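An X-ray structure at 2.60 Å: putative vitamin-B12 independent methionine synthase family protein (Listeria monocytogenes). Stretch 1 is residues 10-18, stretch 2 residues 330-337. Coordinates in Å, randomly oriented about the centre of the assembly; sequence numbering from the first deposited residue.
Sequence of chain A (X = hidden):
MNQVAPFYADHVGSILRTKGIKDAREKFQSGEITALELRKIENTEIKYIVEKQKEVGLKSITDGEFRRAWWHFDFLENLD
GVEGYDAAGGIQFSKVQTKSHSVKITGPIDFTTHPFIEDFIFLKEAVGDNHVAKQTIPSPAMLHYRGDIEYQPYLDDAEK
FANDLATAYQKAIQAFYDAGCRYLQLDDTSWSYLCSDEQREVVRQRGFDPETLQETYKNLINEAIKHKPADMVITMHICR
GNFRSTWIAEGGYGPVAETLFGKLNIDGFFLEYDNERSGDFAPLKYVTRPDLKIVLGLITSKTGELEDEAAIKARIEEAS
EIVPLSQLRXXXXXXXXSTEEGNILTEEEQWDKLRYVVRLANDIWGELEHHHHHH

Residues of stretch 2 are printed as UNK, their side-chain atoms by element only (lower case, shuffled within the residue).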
# COMPACT_ATOMS: atom_id res chain seq x y z
N ASP A 10 -8.64 7.07 -6.42
CA ASP A 10 -8.27 6.06 -5.43
C ASP A 10 -7.33 6.74 -4.43
O ASP A 10 -7.03 7.92 -4.57
CB ASP A 10 -7.57 4.91 -6.15
CG ASP A 10 -7.82 3.57 -5.50
OD1 ASP A 10 -7.80 3.50 -4.25
OD2 ASP A 10 -8.03 2.59 -6.25
N HIS A 11 -6.89 6.00 -3.42
CA HIS A 11 -5.97 6.56 -2.43
C HIS A 11 -5.09 5.48 -1.81
O HIS A 11 -5.49 4.32 -1.73
CB HIS A 11 -6.75 7.31 -1.35
CG HIS A 11 -7.66 6.46 -0.52
ND1 HIS A 11 -7.39 6.13 0.79
CD2 HIS A 11 -8.87 5.91 -0.80
CE1 HIS A 11 -8.38 5.42 1.29
NE2 HIS A 11 -9.30 5.27 0.34
N VAL A 12 -3.89 5.87 -1.39
CA VAL A 12 -2.92 4.93 -0.82
C VAL A 12 -3.51 4.08 0.30
O VAL A 12 -3.33 2.86 0.31
CB VAL A 12 -1.66 5.68 -0.31
CG1 VAL A 12 -0.73 4.73 0.46
CG2 VAL A 12 -0.92 6.27 -1.49
N GLY A 13 -4.21 4.71 1.24
CA GLY A 13 -4.81 3.96 2.33
C GLY A 13 -4.79 4.53 3.73
O GLY A 13 -5.83 4.55 4.39
N SER A 14 -3.64 4.97 4.23
CA SER A 14 -3.63 5.50 5.60
C SER A 14 -4.42 6.79 5.73
O SER A 14 -4.36 7.65 4.86
CB SER A 14 -2.21 5.74 6.10
OG SER A 14 -1.69 6.94 5.55
N ILE A 15 -5.14 6.93 6.84
CA ILE A 15 -5.93 8.12 7.12
C ILE A 15 -5.47 8.70 8.47
O ILE A 15 -4.97 7.98 9.34
CB ILE A 15 -7.46 7.77 7.20
CG1 ILE A 15 -8.04 7.53 5.80
CG2 ILE A 15 -8.22 8.86 7.94
CD1 ILE A 15 -7.89 8.73 4.85
N LEU A 16 -5.62 10.02 8.62
CA LEU A 16 -5.24 10.73 9.84
C LEU A 16 -5.91 10.19 11.10
O LEU A 16 -7.13 10.05 11.13
CB LEU A 16 -5.61 12.20 9.71
CG LEU A 16 -4.55 13.23 9.32
CD1 LEU A 16 -3.71 12.75 8.14
CD2 LEU A 16 -5.28 14.51 8.98
N ARG A 17 -5.13 9.94 12.14
CA ARG A 17 -5.69 9.42 13.39
C ARG A 17 -6.56 10.48 14.09
O ARG A 17 -6.12 11.60 14.31
CB ARG A 17 -4.58 8.98 14.35
CG ARG A 17 -3.54 8.01 13.75
CD ARG A 17 -2.57 8.73 12.80
NE ARG A 17 -2.84 10.18 12.77
CZ ARG A 17 -2.22 11.06 11.99
NH1 ARG A 17 -1.27 10.66 11.16
NH2 ARG A 17 -2.58 12.34 12.04
N THR A 18 -7.80 10.12 14.44
CA THR A 18 -8.68 11.05 15.12
C THR A 18 -8.28 11.16 16.58
O THR A 18 -7.37 10.47 17.05
CB THR A 18 -10.14 10.60 15.08
OG1 THR A 18 -10.25 9.28 15.62
CG2 THR A 18 -10.65 10.61 13.65
N UNK A 330 -5.61 8.59 -10.56
CA UNK A 330 -5.21 9.73 -9.77
C UNK A 330 -5.37 9.42 -8.28
O UNK A 330 -6.11 8.52 -7.90
c UNK A 330 -5.86 12.23 -9.43
c UNK A 330 -6.92 13.24 -9.86
c UNK A 330 -4.48 12.73 -9.77
c UNK A 330 -6.10 10.90 -10.15
N UNK A 331 -4.67 10.18 -7.45
CA UNK A 331 -4.74 9.98 -6.01
C UNK A 331 -3.82 10.97 -5.40
O UNK A 331 -3.10 11.66 -6.10
c UNK A 331 -4.20 8.62 -5.63
o UNK A 331 -2.79 8.66 -5.63
N UNK A 332 -3.84 11.07 -4.07
CA UNK A 332 -2.91 12.03 -3.47
C UNK A 332 -1.55 11.33 -3.45
O UNK A 332 -1.50 10.12 -3.64
c UNK A 332 -4.89 10.65 -3.13
c UNK A 332 -4.34 11.07 -1.81
c UNK A 332 -3.53 12.30 -2.09
N UNK A 333 -0.46 12.07 -3.29
CA UNK A 333 0.90 11.50 -3.31
C UNK A 333 1.18 10.31 -2.38
O UNK A 333 1.81 9.34 -2.79
c UNK A 333 1.95 12.61 -3.09
c UNK A 333 1.80 13.36 -1.77
n UNK A 333 3.56 14.32 -0.40
c UNK A 333 2.88 14.41 -1.54
o UNK A 333 3.11 15.29 -2.38
N UNK A 334 0.74 10.40 -1.12
CA UNK A 334 0.93 9.31 -0.16
C UNK A 334 -0.34 9.19 0.67
O UNK A 334 -1.37 9.79 0.34
s UNK A 334 2.66 8.17 1.83
c UNK A 334 2.13 9.59 0.78
N UNK A 335 -0.27 8.41 1.74
CA UNK A 335 -1.41 8.24 2.62
C UNK A 335 -1.36 9.32 3.67
O UNK A 335 -0.28 9.67 4.14
N UNK A 336 -2.51 9.86 4.03
CA UNK A 336 -2.59 10.91 5.04
C UNK A 336 -2.18 10.34 6.38
O UNK A 336 -2.89 9.51 6.95
c UNK A 336 -5.66 11.47 1.69
c UNK A 336 -4.37 13.24 3.39
c UNK A 336 -5.45 12.79 1.29
c UNK A 336 -4.02 11.44 5.12
c UNK A 336 -4.81 13.68 2.14
c UNK A 336 -4.57 11.92 3.80
c UNK A 336 -5.22 11.04 2.94
N UNK A 337 -1.03 10.77 6.88
CA UNK A 337 -0.53 10.29 8.16
C UNK A 337 0.89 10.80 8.39
O UNK A 337 1.65 10.21 9.16
c UNK A 337 -0.56 8.76 8.22

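Position 330 carries four side-chain carbons, forked at the second, and no heteroatom. The fork beyond the first carbon identifies Leu 330. Its CA-to-CB bond points away from stretch 1, so the contact is made by the backbone: Asp 10 N donates a hydrogen bond to Leu 330 O at 3.3 Å, with a nearly straight N-H...O angle of 170°.

Position 331 has one carbon followed by one oxygen, which makes it Ser 331. Its CB points toward stretch 1 and lies 3.1 Å from Asp 10 O. The hydroxyl turns to its own strand, Ser 331 OG donating to the backbone O of position 332 at 2.8 Å.

At position 332 three carbons close a ring onto the backbone N, a feature unique to proline. Pro 332 CD sits 3.8 Å from Asp 10 O and 4.2 Å from His 11 CB.

Position 333 shows three carbons in a row, the third bearing one oxygen and one nitrogen: the carboxamide of Gln 333. The chain leads away, and Gln 333 O is 4.3 Å from Val 12 CG2.

A single carbon and then a sulfur define position 334 as Cys 334. Its CB also points away, leaving the backbone to meet stretch 1, with Cys 334 C 3.7 Å from Val 12 CG2.

Position 335 has no side-chain atoms and is Gly 335. The absence matters, because an ideal CB here would fall 2.3 Å from Ser 14 OG, a clash. Without it, Gly 335 N approaches Val 12 CB to 3.7 Å and Gly 335 C approaches Ser 14 OG to 3.1 Å.

Position 336 bears one carbon and a six-carbon ring with no hydroxyl, hence Phe 336. Ser 14 O lies at the ring edge, near its plane, while Phe 336 CD1 is 4.0 Å from Ile 15 CD1 and Phe 336 CB is 3.3 Å from Leu 16 CD1. Ser 14 OG donates a weak hydrogen bond to Phe 336 O at 3.2 Å.

Position 337 has one carbon, so it is Ala 337. Its CB is 3.4 Å from Ser 14 OG, and its CA is 3.1 Å from Arg 17 NH1.

The two segments run in nearly the same direction, 11° apart end to end, and bury 561 Å² in total. One well-aligned backbone hydrogen bond ties the start of the contact. Val 12 then packs against backbone around Gly 335, whose bare CA leaves room for the Ser 14 hydroxyl, and Phe 336 supplies the apolar surface met by Ile 15 and Leu 16.

Stretch 2 330-337: LSPQCGFA
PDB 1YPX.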